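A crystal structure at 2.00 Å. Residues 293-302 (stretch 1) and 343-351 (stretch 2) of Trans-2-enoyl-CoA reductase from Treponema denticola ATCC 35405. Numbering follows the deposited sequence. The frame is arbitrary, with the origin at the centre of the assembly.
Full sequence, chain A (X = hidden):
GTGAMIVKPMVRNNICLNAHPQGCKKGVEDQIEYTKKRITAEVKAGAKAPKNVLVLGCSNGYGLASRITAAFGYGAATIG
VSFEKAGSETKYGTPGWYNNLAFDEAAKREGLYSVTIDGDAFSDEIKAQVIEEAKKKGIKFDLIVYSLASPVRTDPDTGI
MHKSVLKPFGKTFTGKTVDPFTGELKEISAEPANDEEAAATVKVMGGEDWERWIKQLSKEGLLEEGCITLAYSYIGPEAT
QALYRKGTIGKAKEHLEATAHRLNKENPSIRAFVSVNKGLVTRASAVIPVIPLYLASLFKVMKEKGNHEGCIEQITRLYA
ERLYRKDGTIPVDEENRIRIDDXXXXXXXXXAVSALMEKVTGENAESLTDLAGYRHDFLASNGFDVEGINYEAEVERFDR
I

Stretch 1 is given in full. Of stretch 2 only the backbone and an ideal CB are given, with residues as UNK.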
ATOM      1  N   LEU A 293      11.986   8.920  11.530  1.00 22.26           N
ATOM      2  CA  LEU A 293      11.823   9.617  12.801  1.00 21.12           C
ATOM      3  C   LEU A 293      10.400  10.140  12.947  1.00 22.63           C
ATOM      4  O   LEU A 293       9.820  10.094  14.030  1.00 22.57           O
ATOM      5  CB  LEU A 293      12.818  10.773  12.918  1.00 22.55           C
ATOM      6  CG  LEU A 293      12.680  11.634  14.176  1.00 27.62           C
ATOM      7  CD1 LEU A 293      12.881  10.793  15.429  1.00 28.21           C
ATOM      8  CD2 LEU A 293      13.655  12.800  14.149  1.00 35.39           C
ATOM      9  N   TYR A 294       9.848  10.646  11.850  1.00 17.28           N
ATOM     10  CA  TYR A 294       8.476  11.132  11.836  1.00 19.65           C
ATOM     11  C   TYR A 294       7.484  10.014  12.143  1.00 20.72           C
ATOM     12  O   TYR A 294       6.620  10.165  13.008  1.00 19.28           O
ATOM     13  CB  TYR A 294       8.147  11.768  10.484  1.00 20.28           C
ATOM     14  CG  TYR A 294       6.672  12.019  10.277  1.00 21.45           C
ATOM     15  CD1 TYR A 294       6.009  13.003  11.000  1.00 19.18           C
ATOM     16  CD2 TYR A 294       5.941  11.276   9.358  1.00 20.62           C
ATOM     17  CE1 TYR A 294       4.660  13.240  10.818  1.00 19.60           C
ATOM     18  CE2 TYR A 294       4.589  11.506   9.168  1.00 19.30           C
ATOM     19  CZ  TYR A 294       3.954  12.488   9.903  1.00 18.70           C
ATOM     20  OH  TYR A 294       2.611  12.725   9.720  1.00 18.95           O
ATOM     21  N   LEU A 295       7.619   8.896  11.433  1.00 19.94           N
ATOM     22  CA  LEU A 295       6.727   7.751  11.609  1.00 21.28           C
ATOM     23  C   LEU A 295       6.796   7.180  13.020  1.00 17.34           C
ATOM     24  O   LEU A 295       5.768   6.869  13.616  1.00 17.54           O
ATOM     25  CB  LEU A 295       7.046   6.655  10.592  1.00 20.38           C
ATOM     26  CG  LEU A 295       6.677   6.947   9.138  1.00 23.01           C
ATOM     27  CD1 LEU A 295       7.123   5.811   8.239  1.00 23.89           C
ATOM     28  CD2 LEU A 295       5.181   7.181   9.005  1.00 22.07           C
ATOM     29  N   ALA A 296       8.009   7.038  13.545  1.00 18.55           N
ATOM     30  CA  ALA A 296       8.198   6.551  14.908  1.00 22.38           C
ATOM     31  C   ALA A 296       7.522   7.482  15.911  1.00 23.39           C
ATOM     32  O   ALA A 296       6.925   7.034  16.890  1.00 19.45           O
ATOM     33  CB  ALA A 296       9.679   6.411  15.222  1.00 27.54           C
ATOM     34  N   SER A 297       7.618   8.782  15.653  1.00 20.22           N
ATOM     35  CA  SER A 297       6.981   9.777  16.502  1.00 21.33           C
ATOM     36  C   SER A 297       5.472   9.774  16.288  1.00 20.67           C
ATOM     37  O   SER A 297       4.704   9.926  17.236  1.00 18.53           O
ATOM     38  CB  SER A 297       7.552  11.165  16.214  1.00 24.21           C
ATOM     39  OG  SER A 297       8.962  11.170  16.362  1.00 25.20           O
ATOM     40  N   LEU A 298       5.059   9.599  15.036  1.00 16.34           N
ATOM     41  CA  LEU A 298       3.644   9.567  14.681  1.00 15.48           C
ATOM     42  C   LEU A 298       2.953   8.375  15.328  1.00 17.44           C
ATOM     43  O   LEU A 298       1.859   8.508  15.877  1.00 20.69           O
ATOM     44  CB  LEU A 298       3.468   9.503  13.161  1.00 15.03           C
ATOM     45  CG  LEU A 298       2.031   9.569  12.639  1.00 18.44           C
ATOM     46  CD1 LEU A 298       1.451  10.963  12.848  1.00 17.54           C
ATOM     47  CD2 LEU A 298       1.966   9.170  11.172  1.00 17.42           C
ATOM     48  N   PHE A 299       3.595   7.212  15.260  1.00 14.39           N
ATOM     49  CA  PHE A 299       3.055   6.000  15.866  1.00 17.99           C
ATOM     50  C   PHE A 299       2.874   6.204  17.368  1.00 22.21           C
ATOM     51  O   PHE A 299       1.862   5.808  17.944  1.00 18.53           O
ATOM     52  CB  PHE A 299       3.974   4.799  15.618  1.00 15.39           C
ATOM     53  CG  PHE A 299       4.072   4.383  14.171  1.00 17.66           C
ATOM     54  CD1 PHE A 299       3.231   4.925  13.212  1.00 21.76           C
ATOM     55  CD2 PHE A 299       5.003   3.436  13.777  1.00 23.97           C
ATOM     56  CE1 PHE A 299       3.325   4.538  11.886  1.00 16.19           C
ATOM     57  CE2 PHE A 299       5.101   3.044  12.453  1.00 28.17           C
ATOM     58  CZ  PHE A 299       4.259   3.596  11.508  1.00 24.73           C
ATOM     59  N   LYS A 300       3.864   6.832  17.992  1.00 19.96           N
ATOM     60  CA  LYS A 300       3.831   7.098  19.425  1.00 18.16           C
ATOM     61  C   LYS A 300       2.653   7.994  19.798  1.00 20.27           C
ATOM     62  O   LYS A 300       1.874   7.675  20.697  1.00 22.52           O
ATOM     63  CB  LYS A 300       5.139   7.752  19.867  1.00 18.38           C
ATOM     64  CG  LYS A 300       5.243   7.977  21.366  1.00 25.41           C
ATOM     65  CD  LYS A 300       5.273   6.654  22.112  1.00 29.41           C
ATOM     66  CE  LYS A 300       5.674   6.847  23.564  1.00 38.56           C
ATOM     67  NZ  LYS A 300       5.819   5.546  24.274  1.00 38.31           N
ATOM     68  N   VAL A 301       2.530   9.114  19.096  1.00 16.27           N
ATOM     69  CA  VAL A 301       1.475  10.082  19.361  1.00 16.30           C
ATOM     70  C   VAL A 301       0.083   9.504  19.106  1.00 19.20           C
ATOM     71  O   VAL A 301      -0.819   9.647  19.933  1.00 16.76           O
ATOM     72  CB  VAL A 301       1.668  11.357  18.512  1.00 21.95           C
ATOM     73  CG1 VAL A 301       0.462  12.271  18.632  1.00 23.45           C
ATOM     74  CG2 VAL A 301       2.941  12.086  18.929  1.00 19.68           C
ATOM     75  N   MET A 302      -0.087   8.844  17.964  1.00 15.47           N
ATOM     76  CA  MET A 302      -1.404   8.352  17.572  1.00 20.94           C
ATOM     77  C   MET A 302      -1.877   7.158  18.403  1.00 19.39           C
ATOM     78  O   MET A 302      -3.076   6.987  18.625  1.00 20.18           O
ATOM     79  CB  MET A 302      -1.449   8.046  16.071  1.00 15.62           C
ATOM     80  CG  MET A 302      -1.192   9.275  15.208  1.00 15.81           C
ATOM     81  SD  MET A 302      -1.486   9.028  13.448  1.00 21.65           S
ATOM     82  CE  MET A 302      -3.277   9.057  13.391  1.00 24.19           C
ATOM     83  N   UNK A 343      -6.738  11.771  10.053  1.00 18.98           N
ATOM     84  CA  UNK A 343      -6.373  11.624  11.458  1.00 19.66           C
ATOM     85  C   UNK A 343      -4.894  11.946  11.667  1.00 26.06           C
ATOM     86  O   UNK A 343      -4.517  12.532  12.679  1.00 17.16           O
ATOM     87  CB  UNK A 343      -6.682  10.207  11.945  1.00 19.66           C
ATOM     88  N   UNK A 344      -4.062  11.555  10.705  1.00 17.05           N
ATOM     89  CA  UNK A 344      -2.633  11.842  10.772  1.00 17.39           C
ATOM     90  C   UNK A 344      -2.365  13.340  10.715  1.00 20.95           C
ATOM     91  O   UNK A 344      -1.551  13.866  11.475  1.00 21.17           O
ATOM     92  CB  UNK A 344      -1.895  11.134   9.634  1.00 17.39           C
ATOM     93  N   UNK A 345      -3.054  14.026   9.811  1.00 17.64           N
ATOM     94  CA  UNK A 345      -2.792  15.441   9.579  1.00 20.10           C
ATOM     95  C   UNK A 345      -3.669  16.363  10.420  1.00 23.69           C
ATOM     96  O   UNK A 345      -3.747  17.563  10.153  1.00 25.39           O
ATOM     97  CB  UNK A 345      -2.991  15.763   8.097  1.00 20.10           C
ATOM     98  N   UNK A 346      -4.328  15.798  11.429  1.00 21.39           N
ATOM     99  CA  UNK A 346      -5.017  16.607  12.429  1.00 28.26           C
ATOM    100  C   UNK A 346      -4.007  17.535  13.080  1.00 23.21           C
ATOM    101  O   UNK A 346      -2.865  17.145  13.317  1.00 23.12           O
ATOM    102  CB  UNK A 346      -5.708  15.730  13.475  1.00 28.26           C
ATOM    103  N   UNK A 347      -4.429  18.762  13.364  1.00 24.22           N
ATOM    104  CA  UNK A 347      -3.549  19.755  13.965  1.00 29.82           C
ATOM    105  C   UNK A 347      -2.983  19.283  15.301  1.00 23.40           C
ATOM    106  O   UNK A 347      -1.794  19.446  15.569  1.00 25.88           O
ATOM    107  CB  UNK A 347      -4.301  21.074  14.155  1.00 29.82           C
ATOM    108  N   UNK A 348      -3.836  18.686  16.128  1.00 24.37           N
ATOM    109  CA  UNK A 348      -3.412  18.227  17.446  1.00 26.67           C
ATOM    110  C   UNK A 348      -2.382  17.102  17.340  1.00 26.11           C
ATOM    111  O   UNK A 348      -1.476  16.995  18.168  1.00 20.90           O
ATOM    112  CB  UNK A 348      -4.622  17.757  18.256  1.00 26.67           C
ATOM    113  N   UNK A 349      -2.517  16.275  16.308  1.00 21.04           N
ATOM    114  CA  UNK A 349      -1.551  15.215  16.063  1.00 21.53           C
ATOM    115  C   UNK A 349      -0.217  15.785  15.584  1.00 20.19           C
ATOM    116  O   UNK A 349       0.833  15.471  16.141  1.00 20.09           O
ATOM    117  CB  UNK A 349      -2.102  14.224  15.036  1.00 21.53           C
ATOM    118  N   UNK A 350      -0.268  16.634  14.560  1.00 21.10           N
ATOM    119  CA  UNK A 350       0.942  17.185  13.951  1.00 17.25           C
ATOM    120  C   UNK A 350       1.758  18.057  14.907  1.00 21.65           C
ATOM    121  O   UNK A 350       2.987  18.056  14.859  1.00 21.75           O
ATOM    122  CB  UNK A 350       0.565  18.004  12.715  1.00 17.25           C
ATOM    123  N   UNK A 351       1.075  18.798  15.773  1.00 20.77           N
ATOM    124  CA  UNK A 351       1.773  19.628  16.744  1.00 25.76           C
ATOM    125  C   UNK A 351       2.458  18.774  17.806  1.00 24.04           C
ATOM    126  O   UNK A 351       3.562  19.084  18.248  1.00 28.11           O
ATOM    127  CB  UNK A 351       0.800  20.608  17.402  1.00 25.76           C
TER

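Stretch 1 is a continuous helix, and the side it turns to stretch 2 carries Tyr 294, Leu 298, Val 301 and Met 302: a phenol hydroxyl at one end, aliphatic carbon and a thioether along the rest. Stretch 2 offers a non-helical lead-in and then a helix, with 129° between the two N-to-C directions.

Position 343 sends its CA-to-CB bond sideways, and the ideal CB lies 3.9 Å from Met 302 CE. A methylene is welcome there, while the rest of the side chain could be almost anything that leads off. The residue is Trp 343. Its CB touches the methionine methyl, and with chi1 in m the indole leads away from stretch 1.

Position 344 is more demanding. Its CB also points sideways, 4.4 Å from Met 302 SD, 4.6 Å from Leu 298 CD2 and 4.8 Å from Tyr 294 OH. A medium aliphatic chain could pack on the leucine, but the hydroxyl rewards a polar end on a stem long enough to reach it, so Glu or Gln suits best; Met could only pack on the leucine. It is Glu 344, extended with chi1 and chi2 both t. Tyr 294 OH donates to Glu 344 OE2 in a very short hydrogen bond of 2.5 Å, the oxygen lying at the ring edge near its plane. The carboxylate also rests against aliphatic carbon, Leu 298 CD2 to Glu 344 CD being 3.6 Å.

At 345 the CB points away and meets nothing of stretch 1, so the choice is wide; Leu 345 adds no contact here.

Position 346 has phi/psi of -58/142 immediately before a helix, an N-cap site where Ser, Thr, Asp or Asn would be typical. The deposited Glu 346 departs from that list and stays out of reach of stretch 1.

Position 347, in the first turn of the helix and out of reach, suits a polar or acidic residue. Glu 347 takes it, and its OE2 is held for a salt bridge one turn on. At 348 the CB points sideways with nothing near, and again an acidic or small polar residue fits; Asp 348 makes no contact across.

Position 349 points its CA-to-CB bond sideways, into carbon: its CB is 4.8 Å from Val 301 CG1, 5.0 Å from Met 302 CG and 5.3 Å from Leu 298 CD1. Val, Ile or Leu could fill the gap. Val 349, chi1 t, uses CG1 for three apolar contacts, 3.8 Å to Leu 298 CD1, 4.0 Å to Met 302 CG and 4.4 Å to Val 301 CG1.

At 350 the CB points away, so only a long side chain that bends back can bring a donor to the tyrosine; Gln, Lys or Arg might. Gln 350 bends, chi1 and chi2 both m, and its NE2 donates to Tyr 294 OH at 3.0 Å and to Glu 344 O at 2.7 Å.

Position 351 is out of reach and suits a long polar chain. Lys 351 closes the salt bridge, NZ to Glu 347 OE2, at 2.8 Å.

Stretch 2 343-351: WELEEDVQK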
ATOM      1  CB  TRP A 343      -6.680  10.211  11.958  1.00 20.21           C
ATOM      2  CG  TRP A 343      -8.141   9.866  11.957  1.00 19.31           C
ATOM      3  CD1 TRP A 343      -9.181  10.683  11.614  1.00 25.03           C
ATOM      4  CD2 TRP A 343      -8.723   8.611  12.325  1.00 17.45           C
ATOM      5  NE1 TRP A 343     -10.374  10.012  11.742  1.00 21.62           N
ATOM      6  CE2 TRP A 343     -10.120   8.737  12.177  1.00 23.87           C
ATOM      7  CE3 TRP A 343      -8.199   7.391  12.766  1.00 16.65           C
ATOM      8  CZ2 TRP A 343     -10.997   7.690  12.452  1.00 18.17           C
ATOM      9  CZ3 TRP A 343      -9.073   6.353  13.037  1.00 18.16           C
ATOM     10  CH2 TRP A 343     -10.455   6.509  12.881  1.00 16.44           C
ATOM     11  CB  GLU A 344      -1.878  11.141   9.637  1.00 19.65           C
ATOM     12  CG  GLU A 344      -0.447  11.646   9.457  1.00 18.44           C
ATOM     13  CD  GLU A 344       0.331  10.868   8.412  1.00 22.51           C
ATOM     14  OE1 GLU A 344      -0.190   9.846   7.925  1.00 20.23           O
ATOM     15  OE2 GLU A 344       1.467  11.275   8.082  1.00 20.89           O
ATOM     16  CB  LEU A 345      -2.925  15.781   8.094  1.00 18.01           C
ATOM     17  CG  LEU A 345      -1.891  15.123   7.180  1.00 22.32           C
ATOM     18  CD1 LEU A 345      -2.107  15.548   5.738  1.00 26.55           C
ATOM     19  CD2 LEU A 345      -0.476  15.460   7.639  1.00 23.56           C
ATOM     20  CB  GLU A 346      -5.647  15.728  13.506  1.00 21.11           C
ATOM     21  CG  GLU A 346      -6.973  15.111  13.139  1.00 28.85           C
ATOM     22  CD  GLU A 346      -7.474  14.176  14.220  1.00 26.15           C
ATOM     23  OE1 GLU A 346      -7.120  14.392  15.398  1.00 26.09           O
ATOM     24  OE2 GLU A 346      -8.212  13.223  13.894  1.00 29.39           O
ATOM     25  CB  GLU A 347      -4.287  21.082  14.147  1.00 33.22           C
ATOM     26  CG  GLU A 347      -3.407  22.199  14.687  1.00 39.38           C
ATOM     27  CD  GLU A 347      -4.190  23.434  15.066  1.00 49.21           C
ATOM     28  OE1 GLU A 347      -4.908  23.977  14.202  1.00 50.05           O
ATOM     29  OE2 GLU A 347      -4.081  23.867  16.231  1.00 57.84           O
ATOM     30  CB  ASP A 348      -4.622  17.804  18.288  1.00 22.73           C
ATOM     31  CG  ASP A 348      -5.290  16.543  17.771  1.00 25.39           C
ATOM     32  OD1 ASP A 348      -5.910  16.590  16.685  1.00 30.00           O
ATOM     33  OD2 ASP A 348      -5.208  15.506  18.462  1.00 24.76           O
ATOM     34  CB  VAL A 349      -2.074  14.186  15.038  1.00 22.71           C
ATOM     35  CG1 VAL A 349      -0.955  13.233  14.616  1.00 21.41           C
ATOM     36  CG2 VAL A 349      -3.254  13.412  15.612  1.00 20.79           C
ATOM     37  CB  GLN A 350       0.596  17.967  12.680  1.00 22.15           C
ATOM     38  CG  GLN A 350       0.186  17.084  11.508  1.00 20.89           C
ATOM     39  CD  GLN A 350       1.281  16.115  11.101  1.00 25.89           C
ATOM     40  OE1 GLN A 350       2.429  16.509  10.888  1.00 20.72           O
ATOM     41  NE2 GLN A 350       0.933  14.837  11.001  1.00 21.80           N
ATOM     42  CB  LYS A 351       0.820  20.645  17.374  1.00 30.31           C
ATOM     43  CG  LYS A 351       0.433  21.765  16.423  1.00 40.79           C
ATOM     44  CD  LYS A 351      -0.225  22.922  17.156  1.00 48.37           C
ATOM     45  CE  LYS A 351      -1.529  22.495  17.803  1.00 43.59           C
ATOM     46  NZ  LYS A 351      -2.260  23.660  18.370  1.00 62.97           N
TER
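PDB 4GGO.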